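Local coordinates for SCARECROW-LIKE protein 7 (Oryza sativa Japonica Group, PDB 5HYZ) that is a probable transcription factor of the GRAS family that binds DNA in vitro and takes part in plant development and abiotic stress resistance, at residues A[45-50]-A[290-295]; A[77-82]-A[280-285]; A[87-92]-A[366-371]; A[203-208]-A[227-232]. All coordinates share one frame; numbering follows the deposited sequence.

Contact 1: A[45-50]-A[290-295]; sequences FYFADA and ERIQRA
Where Phe47 and Ala50 meet Ile292 and Gln293, helices 39-57 and 278-296 run in broadly the same direction at 37°, their local axes 9.0 Å apart. This is helix-on-helix packing in the helical bundle of the GRAS domain, and it shows how one branched side chain can carry the apolar half of an interface. With CG2 of Ile292 anti to its own backbone N, this methyl comes down over the centre of the Phe47 ring in a CH-pi contact, 3.7 Å from the ring centroid to CG2 and close to the ring normal. The other branch serves two partners: CD1 of Ile292 lies 3.5 Å from CE1 of Phe47 and also rests against CB of Tyr46. Ala50 CB, on helix 39-57, packs on Ile292 CG2. The Phe47 ring is further held by helix 251-272, where Phe255 meets it edge to face. Beside this apolar patch the chain of Gln293 bends at chi2 (-79°), which turns CD back toward Ala50. Its NE2 lies 3.5 Å from Ala50 CA. Asp49 lies close by, but its contact with this amide is weak and doubtful, and its carboxylate makes a salt bridge with Arg53. A water joins the helices more clearly: it accepts from Gln293 NE2 at 3.0 Å and donates to Tyr46 O, a carbonyl that also receives the helical N-H of Ala50.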
# COMPACT_ATOMS: atom_id res chain seq x y z
N PHE A 45 -31.09 -0.37 -2.47
CA PHE A 45 -31.42 0.93 -3.04
C PHE A 45 -31.10 1.02 -4.53
O PHE A 45 -31.96 1.39 -5.35
CB PHE A 45 -30.71 2.04 -2.24
CG PHE A 45 -30.90 3.42 -2.83
CD1 PHE A 45 -31.97 4.22 -2.42
CD2 PHE A 45 -30.04 3.91 -3.78
CE1 PHE A 45 -32.17 5.49 -2.96
CE2 PHE A 45 -30.21 5.20 -4.35
CZ PHE A 45 -31.30 5.99 -3.92
N TYR A 46 -29.85 0.67 -4.90
CA TYR A 46 -29.49 0.83 -6.31
C TYR A 46 -30.17 -0.21 -7.19
O TYR A 46 -30.57 0.09 -8.32
CB TYR A 46 -27.97 0.77 -6.48
CG TYR A 46 -27.36 1.95 -5.76
CD1 TYR A 46 -27.45 3.24 -6.30
CD2 TYR A 46 -26.72 1.79 -4.53
CE1 TYR A 46 -26.90 4.34 -5.65
CE2 TYR A 46 -26.18 2.88 -3.87
CZ TYR A 46 -26.30 4.15 -4.44
OH TYR A 46 -25.76 5.22 -3.76
N PHE A 47 -30.31 -1.44 -6.68
CA PHE A 47 -31.02 -2.45 -7.49
C PHE A 47 -32.51 -2.18 -7.65
O PHE A 47 -33.06 -2.43 -8.70
CB PHE A 47 -30.81 -3.84 -6.87
CG PHE A 47 -29.59 -4.52 -7.40
CD1 PHE A 47 -28.32 -4.16 -6.94
CD2 PHE A 47 -29.70 -5.49 -8.37
CE1 PHE A 47 -27.17 -4.81 -7.43
CE2 PHE A 47 -28.56 -6.11 -8.91
CZ PHE A 47 -27.29 -5.77 -8.41
N ALA A 48 -33.16 -1.69 -6.62
CA ALA A 48 -34.59 -1.40 -6.72
C ALA A 48 -34.82 -0.25 -7.63
O ALA A 48 -35.81 -0.20 -8.35
CB ALA A 48 -35.15 -1.10 -5.32
N ASP A 49 -33.89 0.70 -7.63
CA ASP A 49 -33.97 1.79 -8.60
C ASP A 49 -33.87 1.30 -10.04
O ASP A 49 -34.63 1.72 -10.94
CB ASP A 49 -32.86 2.81 -8.30
CG ASP A 49 -33.02 4.10 -9.08
OD1 ASP A 49 -33.73 5.00 -8.59
OD2 ASP A 49 -32.46 4.22 -10.20
N ALA A 50 -32.90 0.41 -10.27
CA ALA A 50 -32.74 -0.10 -11.62
C ALA A 50 -33.97 -0.91 -12.03
O ALA A 50 -34.40 -0.83 -13.19
CB ALA A 50 -31.45 -1.00 -11.72
N GLU A 290 -24.32 2.96 -11.50
CA GLU A 290 -24.44 3.02 -12.95
C GLU A 290 -24.25 1.65 -13.62
O GLU A 290 -24.96 1.31 -14.57
CB GLU A 290 -23.42 4.01 -13.53
CG GLU A 290 -23.75 5.44 -13.14
CD GLU A 290 -25.04 5.88 -13.82
OE1 GLU A 290 -24.99 6.10 -15.05
OE2 GLU A 290 -26.10 5.92 -13.14
N ARG A 291 -23.29 0.87 -13.13
CA ARG A 291 -23.08 -0.47 -13.69
C ARG A 291 -24.30 -1.36 -13.47
O ARG A 291 -24.71 -2.14 -14.35
CB ARG A 291 -21.84 -1.12 -13.07
CG ARG A 291 -20.57 -0.43 -13.60
CD ARG A 291 -19.33 -0.82 -12.80
NE ARG A 291 -18.16 -0.06 -13.29
CZ ARG A 291 -16.91 -0.26 -12.89
NH1 ARG A 291 -16.64 -1.18 -11.96
NH2 ARG A 291 -15.94 0.49 -13.40
N ILE A 292 -24.87 -1.23 -12.29
CA ILE A 292 -26.10 -1.97 -11.94
C ILE A 292 -27.22 -1.57 -12.92
O ILE A 292 -27.93 -2.42 -13.45
CB ILE A 292 -26.46 -1.71 -10.47
CG1 ILE A 292 -25.45 -2.43 -9.55
CG2 ILE A 292 -27.86 -2.23 -10.10
CD1 ILE A 292 -25.44 -1.85 -8.11
N GLN A 293 -27.39 -0.26 -13.15
CA GLN A 293 -28.36 0.20 -14.14
C GLN A 293 -28.15 -0.46 -15.50
O GLN A 293 -29.11 -0.85 -16.20
CB GLN A 293 -28.28 1.74 -14.30
CG GLN A 293 -28.74 2.49 -13.08
CD GLN A 293 -30.25 2.55 -12.98
OE1 GLN A 293 -30.94 2.33 -13.98
NE2 GLN A 293 -30.78 2.83 -11.78
N ARG A 294 -26.89 -0.60 -15.91
CA ARG A 294 -26.64 -1.16 -17.21
C ARG A 294 -26.97 -2.65 -17.25
O ARG A 294 -27.46 -3.14 -18.26
CB ARG A 294 -25.19 -0.89 -17.63
CG ARG A 294 -24.92 0.59 -17.62
CD ARG A 294 -23.75 1.02 -18.43
NE ARG A 294 -23.57 2.46 -18.27
CZ ARG A 294 -22.74 3.04 -17.40
NH1 ARG A 294 -21.97 2.28 -16.60
NH2 ARG A 294 -22.67 4.36 -17.34
N ALA A 295 -26.75 -3.35 -16.16
CA ALA A 295 -26.89 -4.80 -16.18
C ALA A 295 -28.33 -5.26 -16.01
O ALA A 295 -28.70 -6.32 -16.52
CB ALA A 295 -26.04 -5.42 -15.11
O HOH W 1 -28.75 1.87 -9.85

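Contact 2: A[77-82]-A[280-285]; sequences TLCYKT and RVRVER
Cys79 and Val283 mark a steep crossing of two helices of the GRAS domain, 74-86 and 278-296, at 114°. The local axes come within 9.0 Å, and the CA atoms of Cys79 and Val283 within 5.0 Å. In the buried half, one methyl of Val283 does most of the touching: CG2 lies 3.6 Å from Thr82 CG2 and also meets the carbonyl oxygen and CB of Cys79. Next to it, Cys79 SG rests on Arg282, 3.5 Å from its O and 3.6 Å from its CG. Arg282 runs extended as far as CD, where it passes Leu78 CB, and then bends at chi3 (-55°). One face of its guanidinium is overlain, off toward the rim, by Leu78 CD2. In the plane of the same group, at its edge, a water accepts from Arg282 NH1 at 2.8 Å and is hydrogen-bonded to Thr82 OG1 at the same length. The two segments share no direct hydrogen bond; the packing is largely van der Waals, two backbone carbonyl oxygens included, and its polar link is relayed by water, so the guanidinium keeps a water partner at its edge while its methylenes pack.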
# COMPACT_ATOMS: atom_id res chain seq x y z
N THR A 77 -13.10 8.97 -12.31
CA THR A 77 -11.68 9.00 -12.02
C THR A 77 -11.50 9.14 -10.49
O THR A 77 -10.64 8.45 -9.88
CB THR A 77 -10.98 10.13 -12.84
OG1 THR A 77 -9.56 9.92 -12.83
CG2 THR A 77 -11.34 11.52 -12.32
N LEU A 78 -12.36 9.95 -9.87
CA LEU A 78 -12.34 10.07 -8.42
C LEU A 78 -12.70 8.76 -7.74
O LEU A 78 -12.13 8.41 -6.69
CB LEU A 78 -13.30 11.15 -7.95
CG LEU A 78 -12.72 12.55 -7.71
CD1 LEU A 78 -11.71 12.93 -8.79
CD2 LEU A 78 -13.88 13.52 -7.67
N CYS A 79 -13.68 8.07 -8.33
CA CYS A 79 -14.18 6.80 -7.82
C CYS A 79 -13.10 5.76 -7.84
O CYS A 79 -12.91 5.06 -6.87
CB CYS A 79 -15.35 6.28 -8.66
SG CYS A 79 -16.88 7.20 -8.41
N TYR A 80 -12.43 5.65 -8.98
CA TYR A 80 -11.32 4.74 -9.16
C TYR A 80 -10.27 4.97 -8.09
O TYR A 80 -9.79 4.00 -7.47
CB TYR A 80 -10.71 4.91 -10.56
CG TYR A 80 -9.57 3.97 -10.88
CD1 TYR A 80 -9.82 2.64 -11.21
CD2 TYR A 80 -8.24 4.42 -10.86
CE1 TYR A 80 -8.77 1.76 -11.52
CE2 TYR A 80 -7.18 3.55 -11.16
CZ TYR A 80 -7.46 2.22 -11.50
OH TYR A 80 -6.40 1.35 -11.78
N LYS A 81 -9.93 6.23 -7.86
CA LYS A 81 -8.92 6.54 -6.83
C LYS A 81 -9.38 6.15 -5.40
O LYS A 81 -8.64 5.54 -4.61
CB LYS A 81 -8.56 8.04 -6.92
CG LYS A 81 -7.58 8.54 -5.86
CD LYS A 81 -6.14 8.22 -6.26
CE LYS A 81 -5.09 8.73 -5.24
NZ LYS A 81 -3.70 8.63 -5.81
N THR A 82 -10.61 6.52 -5.05
CA THR A 82 -11.20 6.12 -3.80
C THR A 82 -11.18 4.58 -3.60
O THR A 82 -10.76 4.08 -2.54
CB THR A 82 -12.65 6.63 -3.71
OG1 THR A 82 -12.62 8.04 -3.58
CG2 THR A 82 -13.33 6.09 -2.52
N ARG A 280 -17.32 7.41 -0.40
CA ARG A 280 -17.95 6.10 -0.46
C ARG A 280 -19.25 6.12 -1.28
O ARG A 280 -19.46 5.27 -2.15
CB ARG A 280 -18.21 5.60 0.92
CG ARG A 280 -19.01 4.35 0.94
CD ARG A 280 -19.15 3.85 2.32
NE ARG A 280 -20.04 2.71 2.37
CZ ARG A 280 -20.31 2.05 3.48
NH1 ARG A 280 -19.75 2.42 4.63
NH2 ARG A 280 -21.14 1.02 3.46
N VAL A 281 -20.10 7.12 -1.03
CA VAL A 281 -21.35 7.24 -1.79
C VAL A 281 -21.09 7.51 -3.25
O VAL A 281 -21.80 7.01 -4.11
CB VAL A 281 -22.26 8.37 -1.21
CG1 VAL A 281 -23.58 8.37 -1.93
CG2 VAL A 281 -22.48 8.14 0.19
N ARG A 282 -20.07 8.31 -3.55
CA ARG A 282 -19.75 8.57 -4.92
C ARG A 282 -19.45 7.23 -5.62
O ARG A 282 -19.92 6.98 -6.71
CB ARG A 282 -18.54 9.51 -5.07
CG ARG A 282 -18.28 9.92 -6.52
CD ARG A 282 -17.11 10.91 -6.66
NE ARG A 282 -17.33 12.08 -5.81
CZ ARG A 282 -16.73 12.28 -4.64
NH1 ARG A 282 -15.84 11.40 -4.18
NH2 ARG A 282 -17.00 13.37 -3.92
N VAL A 283 -18.66 6.38 -4.97
CA VAL A 283 -18.35 5.10 -5.60
C VAL A 283 -19.61 4.26 -5.80
O VAL A 283 -19.87 3.74 -6.90
CB VAL A 283 -17.33 4.30 -4.75
CG1 VAL A 283 -17.18 2.86 -5.30
CG2 VAL A 283 -15.99 5.04 -4.75
N GLU A 284 -20.38 4.13 -4.74
CA GLU A 284 -21.60 3.33 -4.75
C GLU A 284 -22.61 3.81 -5.80
O GLU A 284 -23.24 3.01 -6.49
CB GLU A 284 -22.20 3.30 -3.35
CG GLU A 284 -21.35 2.44 -2.36
CD GLU A 284 -21.70 2.66 -0.92
OE1 GLU A 284 -22.38 3.68 -0.65
OE2 GLU A 284 -21.31 1.85 -0.06
N ARG A 285 -22.73 5.12 -5.99
CA ARG A 285 -23.72 5.65 -6.94
C ARG A 285 -23.22 5.78 -8.38
O ARG A 285 -23.87 5.30 -9.31
CB ARG A 285 -24.19 7.01 -6.43
CG ARG A 285 -25.08 7.73 -7.40
CD ARG A 285 -25.51 9.06 -6.86
NE ARG A 285 -26.47 9.67 -7.79
CZ ARG A 285 -27.02 10.88 -7.62
NH1 ARG A 285 -26.72 11.60 -6.55
NH2 ARG A 285 -27.88 11.35 -8.52
O HOH W 2 -15.14 8.72 -4.65

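Contact 3: A[87-92]-A[366-371]; sequences CPYSKF and RPLLTV
A first torsion of -57° sets Tyr89 CG anti to the carbonyl carbon, whereas Phe92 has CG anti to the backbone N (chi1 166°); the tyrosine ring meets Leu368, the phenylalanine ring Leu369 and Val371. The two aromatic residues belong to the first turn of helix 89-104, which here lies on strand 366-374 of the domain's mixed sheet. That strand is interrupted by a classic beta bulge, Leu368 and Leu369 both facing Leu361, and the chain turns a corner at Leu369. The bulge lets two consecutive leucines point at the helix. Leu368 CD1 reaches the far end of the tyrosine, 3.5 Å from OH and 3.9 Å from CE1, the two side chains crossing at a slant; the hydroxyl itself is hydrogen-bonded to Ser268. Leu369 CD1 meets the root of the same tyrosine, 3.6 Å from Tyr89 CB and 3.4 Å from Tyr89 O. Phe92 and Val371 lie alongside, pointing opposite ways, and Leu361 of strand 358-363 and Leu351 of strand 349-354 add to the apolar surroundings of the phenylalanine ring. Pro88 holds the N-cap position, and its O takes the first helical bond, from Phe92 N, at 2.8 Å. Phe92 CE2 touches both Val371 CG2 at 3.9 Å and the carbonyl oxygen of Leu369 at 3.4 Å.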
# COMPACT_ATOMS: atom_id res chain seq x y z
N CYS A 87 -9.44 -0.48 -1.12
CA CYS A 87 -9.52 -1.89 -1.43
C CYS A 87 -8.28 -2.32 -2.21
O CYS A 87 -7.64 -1.49 -2.85
CB CYS A 87 -10.75 -2.18 -2.27
SG CYS A 87 -12.33 -1.70 -1.44
N PRO A 88 -7.95 -3.60 -2.17
CA PRO A 88 -6.73 -4.10 -2.83
C PRO A 88 -6.93 -4.57 -4.27
O PRO A 88 -5.97 -5.13 -4.86
CB PRO A 88 -6.33 -5.28 -1.95
CG PRO A 88 -7.64 -5.82 -1.47
CD PRO A 88 -8.52 -4.61 -1.25
N TYR A 89 -8.12 -4.36 -4.84
CA TYR A 89 -8.45 -4.86 -6.18
C TYR A 89 -7.44 -4.49 -7.26
O TYR A 89 -6.90 -5.40 -7.93
CB TYR A 89 -9.87 -4.39 -6.60
CG TYR A 89 -10.95 -4.83 -5.60
CD1 TYR A 89 -11.17 -6.17 -5.33
CD2 TYR A 89 -11.74 -3.90 -4.93
CE1 TYR A 89 -12.13 -6.59 -4.39
CE2 TYR A 89 -12.73 -4.30 -4.00
CZ TYR A 89 -12.91 -5.63 -3.74
OH TYR A 89 -13.87 -6.06 -2.84
N SER A 90 -7.16 -3.20 -7.45
CA SER A 90 -6.29 -2.84 -8.56
C SER A 90 -4.85 -3.27 -8.28
O SER A 90 -4.14 -3.69 -9.19
CB SER A 90 -6.36 -1.32 -8.88
OG SER A 90 -5.84 -0.55 -7.80
N LYS A 91 -4.40 -3.21 -7.03
CA LYS A 91 -3.05 -3.59 -6.76
C LYS A 91 -2.88 -5.10 -7.01
O LYS A 91 -1.86 -5.54 -7.55
CB LYS A 91 -2.65 -3.21 -5.31
CG LYS A 91 -1.14 -3.35 -5.07
CD LYS A 91 -0.59 -2.44 -3.96
CE LYS A 91 0.96 -2.47 -3.89
NZ LYS A 91 1.52 -2.59 -2.48
N PHE A 92 -3.86 -5.88 -6.55
CA PHE A 92 -3.84 -7.32 -6.80
C PHE A 92 -3.69 -7.62 -8.28
O PHE A 92 -2.87 -8.41 -8.76
CB PHE A 92 -5.14 -7.94 -6.32
CG PHE A 92 -5.33 -9.35 -6.84
CD1 PHE A 92 -4.58 -10.41 -6.33
CD2 PHE A 92 -6.27 -9.60 -7.82
CE1 PHE A 92 -4.76 -11.70 -6.83
CE2 PHE A 92 -6.43 -10.91 -8.34
CZ PHE A 92 -5.68 -11.93 -7.85
N ARG A 366 -16.00 -15.58 -2.18
CA ARG A 366 -16.62 -15.33 -3.47
C ARG A 366 -15.63 -14.56 -4.37
O ARG A 366 -15.31 -13.44 -4.05
CB ARG A 366 -17.93 -14.54 -3.25
CG ARG A 366 -18.49 -13.55 -4.34
CD ARG A 366 -18.42 -14.05 -5.75
NE ARG A 366 -19.34 -13.44 -6.72
CZ ARG A 366 -19.16 -13.61 -8.03
NH1 ARG A 366 -18.10 -14.32 -8.43
NH2 ARG A 366 -20.00 -13.11 -8.93
N PRO A 367 -15.20 -15.16 -5.45
CA PRO A 367 -14.22 -14.55 -6.37
C PRO A 367 -14.77 -13.25 -6.91
O PRO A 367 -15.93 -13.26 -7.35
CB PRO A 367 -14.08 -15.60 -7.50
CG PRO A 367 -14.56 -16.87 -6.91
CD PRO A 367 -15.52 -16.56 -5.82
N LEU A 368 -13.99 -12.16 -6.92
CA LEU A 368 -14.48 -10.89 -7.42
C LEU A 368 -13.67 -10.38 -8.59
O LEU A 368 -14.24 -9.78 -9.53
CB LEU A 368 -14.46 -9.82 -6.34
CG LEU A 368 -15.41 -10.04 -5.17
CD1 LEU A 368 -15.34 -8.86 -4.23
CD2 LEU A 368 -16.89 -10.28 -5.66
N LEU A 369 -12.36 -10.57 -8.52
CA LEU A 369 -11.46 -9.97 -9.59
C LEU A 369 -10.47 -11.05 -9.97
O LEU A 369 -9.73 -11.54 -9.10
CB LEU A 369 -10.71 -8.74 -9.07
CG LEU A 369 -10.22 -7.79 -10.19
CD1 LEU A 369 -9.68 -6.54 -9.54
CD2 LEU A 369 -9.13 -8.39 -10.99
N THR A 370 -10.46 -11.46 -11.22
CA THR A 370 -9.68 -12.62 -11.65
C THR A 370 -8.58 -12.24 -12.62
O THR A 370 -8.81 -11.46 -13.56
CB THR A 370 -10.65 -13.61 -12.28
OG1 THR A 370 -11.68 -13.84 -11.30
CG2 THR A 370 -10.01 -14.89 -12.67
N VAL A 371 -7.39 -12.82 -12.45
CA VAL A 371 -6.27 -12.50 -13.32
C VAL A 371 -5.80 -13.79 -13.95
O VAL A 371 -5.82 -14.86 -13.31
CB VAL A 371 -5.11 -11.86 -12.52
CG1 VAL A 371 -3.85 -11.68 -13.42
CG2 VAL A 371 -5.55 -10.42 -12.09

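Contact 4: A[203-208]-A[227-232]; sequences VAVNFM and RLAKSL
Ala229 meets Val205 and Phe207 with a single methyl, and the way those two larger side chains are turned toward it defines the contact. Val205 holds CG1 anti to its backbone N (chi1 -177°), which carries that methyl to 4.1 Å from Ala229 CB. Phe207 presents its edge: Ala229 CB lies near the plane of the ring, 4.2 Å from CE2. Phe116 of strand 110-118 meets the ring with its plane turned by only about 10°. The second methyl of Val205, CG2, faces Leu232 CD1 at 4.3 Å. Toward the start of the strand, Val203 meets the backbone end of the same leucine, with CG1 4.2 Å from Leu232 CB and CG2 3.8 Å from Leu232 O. Val203, Val205 and Phe207 thus form one apolar row on the strand, and the small alanine lets the helix settle on it. The end of the helix is tied by local bonds: Ser231 OG donates to Leu228 O at 2.7 Å, and Leu232 N to Ala229 O, as the chain leaves the helix. The opposite face of the strand is different in kind. There Asn206 bonds Thr238, Gln123 and Asp115 of the predicted VHIID motif, and helix 89-104 packs. Strand 202-208, helix 220-231 and the parallel strand 236-242 make up a beta-alpha-beta unit, and this apolar seating of the connecting helix on its sheet is typical of the Rossmann-like core of GRAS domains.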
# COMPACT_ATOMS: atom_id res chain seq x y z
N VAL A 203 7.08 -8.78 -26.76
CA VAL A 203 5.89 -8.01 -26.54
C VAL A 203 5.03 -8.66 -25.44
O VAL A 203 4.88 -9.89 -25.44
CB VAL A 203 5.05 -7.96 -27.85
CG1 VAL A 203 3.75 -7.28 -27.55
CG2 VAL A 203 5.85 -7.20 -28.95
N ALA A 204 4.51 -7.85 -24.51
CA ALA A 204 3.47 -8.30 -23.60
C ALA A 204 2.27 -7.40 -23.79
O ALA A 204 2.40 -6.18 -23.84
CB ALA A 204 3.96 -8.25 -22.12
N VAL A 205 1.10 -8.00 -23.85
CA VAL A 205 -0.14 -7.24 -24.00
C VAL A 205 -0.93 -7.35 -22.73
O VAL A 205 -1.09 -8.44 -22.21
CB VAL A 205 -1.00 -7.77 -25.19
CG1 VAL A 205 -2.23 -6.90 -25.36
CG2 VAL A 205 -0.17 -7.62 -26.45
N ASN A 206 -1.46 -6.22 -22.26
CA ASN A 206 -2.12 -6.16 -20.96
C ASN A 206 -3.58 -5.67 -21.14
O ASN A 206 -3.84 -4.62 -21.74
CB ASN A 206 -1.30 -5.20 -20.04
CG ASN A 206 -1.82 -5.14 -18.64
OD1 ASN A 206 -1.56 -6.09 -17.87
ND2 ASN A 206 -2.39 -3.97 -18.22
N PHE A 207 -4.55 -6.45 -20.66
CA PHE A 207 -5.94 -6.03 -20.62
C PHE A 207 -6.43 -6.02 -19.17
O PHE A 207 -6.95 -7.03 -18.69
CB PHE A 207 -6.81 -7.01 -21.36
CG PHE A 207 -6.59 -7.05 -22.87
CD1 PHE A 207 -7.15 -6.06 -23.67
CD2 PHE A 207 -5.82 -8.07 -23.46
CE1 PHE A 207 -6.99 -6.11 -25.06
CE2 PHE A 207 -5.66 -8.13 -24.85
CZ PHE A 207 -6.26 -7.13 -25.65
N MSE A 208 -6.30 -4.91 -18.47
CA MSE A 208 -6.73 -4.93 -17.05
C MSE A 208 -8.04 -4.15 -16.94
O MSE A 208 -8.11 -2.91 -17.18
CB MSE A 208 -5.70 -4.30 -16.08
CG MSE A 208 -4.34 -4.89 -16.22
SE MSE A 208 -4.63 -6.56 -14.97
CE MSE A 208 -5.98 -5.19 -13.90
N ARG A 227 -7.59 -10.65 -31.82
CA ARG A 227 -6.79 -10.97 -33.00
C ARG A 227 -5.67 -9.99 -33.21
O ARG A 227 -4.56 -10.36 -33.60
CB ARG A 227 -7.70 -11.01 -34.26
CG ARG A 227 -8.58 -12.26 -34.26
CD ARG A 227 -9.53 -12.15 -35.47
NE ARG A 227 -10.27 -13.39 -35.72
CZ ARG A 227 -11.11 -13.52 -36.77
NH1 ARG A 227 -11.31 -12.48 -37.61
NH2 ARG A 227 -11.76 -14.67 -36.98
N LEU A 228 -5.95 -8.74 -32.93
CA LEU A 228 -4.94 -7.73 -33.02
C LEU A 228 -3.81 -8.02 -32.03
O LEU A 228 -2.65 -7.95 -32.37
CB LEU A 228 -5.58 -6.37 -32.76
CG LEU A 228 -4.73 -5.15 -32.73
CD1 LEU A 228 -4.08 -4.96 -34.12
CD2 LEU A 228 -5.60 -3.93 -32.41
N ALA A 229 -4.17 -8.34 -30.80
CA ALA A 229 -3.14 -8.70 -29.81
C ALA A 229 -2.28 -9.91 -30.27
O ALA A 229 -1.02 -9.90 -30.22
CB ALA A 229 -3.80 -9.03 -28.48
N LYS A 230 -2.95 -10.94 -30.78
CA LYS A 230 -2.28 -12.16 -31.21
C LYS A 230 -1.32 -11.85 -32.33
O LYS A 230 -0.24 -12.42 -32.43
CB LYS A 230 -3.34 -13.22 -31.64
CG LYS A 230 -2.81 -14.64 -32.05
CD LYS A 230 -2.37 -15.48 -30.82
CE LYS A 230 -1.90 -16.95 -31.14
NZ LYS A 230 -1.29 -17.65 -29.88
N SER A 231 -1.70 -10.91 -33.18
CA SER A 231 -0.84 -10.58 -34.34
C SER A 231 0.47 -9.92 -33.92
O SER A 231 1.43 -9.84 -34.70
CB SER A 231 -1.58 -9.67 -35.31
OG SER A 231 -1.67 -8.31 -34.86
N LEU A 232 0.55 -9.46 -32.66
CA LEU A 232 1.80 -8.86 -32.19
C LEU A 232 2.81 -9.90 -31.70
O LEU A 232 3.91 -9.57 -31.22
CB LEU A 232 1.47 -7.85 -31.07
CG LEU A 232 0.44 -6.78 -31.43
CD1 LEU A 232 0.30 -5.78 -30.26
CD2 LEU A 232 0.85 -6.00 -32.73

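How the contacts relate
Contacts 1 and 2 both use helix 278-296, at different points along it, and touch where Tyr46 packs on Arg285; each combines apolar packing with one water that bridges the helices. Contact 2 is the partly exposed one, with the exposed Leu78 at its margin, while contact 1 is mostly buried. Contacts 3 and 4 are buried and without direct hydrogen bonds between their segments: each lays a helix on the mixed sheet, contact 3 with its centre about 8 Å from the centre of the chain and contact 4 farther out, across that centre from contacts 1 and 2. Contact 3 meets contact 2 through Tyr80 and Ser90, on consecutive helices, which places it near the join of the helices and the sheet.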